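Local coordinates for AvrRxo1-ORF2 (Xanthomonas oryzae pv. oryzicola, PDB 4Z8T), which binds the type III effector AvrRxo1-ORF1, which carries a polynucleotide kinase domain, and probably acts as its molecular chaperone, at the interface of chains A and B. Coordinates in Å, arbitrary orientation; residue numbers count along the deposited sequence, not the author numbering. Chains: chain A/B, AvrRxo1-ORF2.

The interface of chains A and B. Residues chain A 15-16, 18; chain B 26, 29-30.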
loop_
_atom_site.group_PDB
_atom_site.type_symbol
_atom_site.label_atom_id
_atom_site.label_comp_id
_atom_site.label_asym_id
_atom_site.label_seq_id
_atom_site.Cartn_x
_atom_site.Cartn_y
_atom_site.Cartn_z
ATOM N N LYS A 15 -8.851 0.657 -17.030
ATOM C CA LYS A 15 -9.356 0.838 -15.674
ATOM C C LYS A 15 -8.218 1.174 -14.718
ATOM O O LYS A 15 -8.380 1.987 -13.801
ATOM C CB LYS A 15 -10.101 -0.417 -15.208
ATOM C CG LYS A 15 -11.415 -0.651 -15.939
ATOM C CD LYS A 15 -12.297 0.594 -15.826
ATOM C CE LYS A 15 -13.700 0.339 -16.374
ATOM N NZ LYS A 15 -14.525 1.587 -16.287
ATOM N N LEU A 16 -7.062 0.550 -14.925
ATOM C CA LEU A 16 -5.902 0.856 -14.103
ATOM C C LEU A 16 -5.429 2.298 -14.319
ATOM O O LEU A 16 -5.022 2.966 -13.373
ATOM C CB LEU A 16 -4.763 -0.145 -14.371
ATOM C CG LEU A 16 -3.499 0.015 -13.536
ATOM C CD1 LEU A 16 -3.775 -0.014 -12.018
ATOM C CD2 LEU A 16 -2.545 -1.104 -13.924
ATOM N N GLU A 18 -7.404 4.770 -15.029
ATOM C CA GLU A 18 -8.361 5.579 -14.270
ATOM C C GLU A 18 -8.040 5.597 -12.788
ATOM O O GLU A 18 -8.083 6.647 -12.149
ATOM C CB GLU A 18 -9.787 5.071 -14.477
ATOM C CG GLU A 18 -10.265 5.169 -15.897
ATOM C CD GLU A 18 -11.702 4.703 -16.054
ATOM O OE1 GLU A 18 -12.338 4.361 -15.030
ATOM O OE2 GLU A 18 -12.192 4.679 -17.205
ATOM N N SER B 26 -12.687 1.118 -8.323
ATOM C CA SER B 26 -11.602 0.518 -9.089
ATOM C C SER B 26 -11.307 -0.936 -8.714
ATOM O O SER B 26 -11.109 -1.782 -9.601
ATOM C CB SER B 26 -10.332 1.355 -8.956
ATOM O OG SER B 26 -9.281 0.704 -9.630
ATOM N N GLU B 29 -13.955 -2.938 -10.446
ATOM C CA GLU B 29 -13.764 -2.924 -11.901
ATOM C C GLU B 29 -12.617 -3.838 -12.321
ATOM O O GLU B 29 -12.772 -4.663 -13.230
ATOM C CB GLU B 29 -13.492 -1.509 -12.398
ATOM C CG GLU B 29 -14.654 -0.556 -12.254
ATOM C CD GLU B 29 -14.219 0.878 -12.429
ATOM O OE1 GLU B 29 -12.987 1.127 -12.475
ATOM O OE2 GLU B 29 -15.099 1.758 -12.507
ATOM N N LEU B 30 -11.468 -3.704 -11.664
ATOM C CA LEU B 30 -10.326 -4.554 -12.005
ATOM C C LEU B 30 -10.587 -6.024 -11.718
ATOM O O LEU B 30 -10.184 -6.894 -12.485
ATOM C CB LEU B 30 -9.065 -4.085 -11.270
ATOM C CG LEU B 30 -8.579 -2.700 -11.678
ATOM C CD1 LEU B 30 -7.463 -2.283 -10.736
ATOM C CD2 LEU B 30 -8.090 -2.738 -13.115
HETATM O O HOH W 1 -10.162 1.059 -12.049
#
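A:Lys15 and B:Glu29 form the ionic part of this helix-to-helix contact, their side chains crossing at about a right angle. The terminal nitrogen NZ of A:Lys15 makes a rather long salt bridge, 3.8 Å to carboxylate OE2 of B:Glu29. A second, also long, lies within chain A, where NZ of A:Lys15 stands 3.7 Å from OE1 of A:Glu18, one turn further along the same helix. NZ thus faces both acids, A:Glu18 and B:Glu29, whose OE1 atoms are 4.2 Å apart and whose carboxylate planes are turned 78° from each other; the lysine's charge probably eases their mutual repulsion.

A bend at chi2 (-55°) carries the lysine chain beyond CG across the glutamate, bringing its end to the carboxylate. On the way, methylene CD of A:Lys15 makes van der Waals contact with carboxylate OE1 of B:Glu29 at 3.5 Å. The apolar packing lies nearer the backbone, where methyl CD2 of B:Leu30 rests against CB of A:Lys15 at 3.7 Å.

Water 1 supplies a polar link between the helices. It lies 2.7 Å from the backbone carbonyl O of A:Lys15, 2.6 Å from hydroxyl OG of B:Ser26 and 2.9 Å from OE1 of B:Glu29. The two carboxylate oxygens of the glutamate therefore serve different partners, OE1 the water and OE2 the lysine.

Both sides belong to helix 6-38, paired with its copy around a two-fold axis, which repeats the patch with chains exchanged. The patch helps join two AvrRxo1-ORF2 chains in the deposited assembly; the structure alone does not show whether this pairing is the biological one.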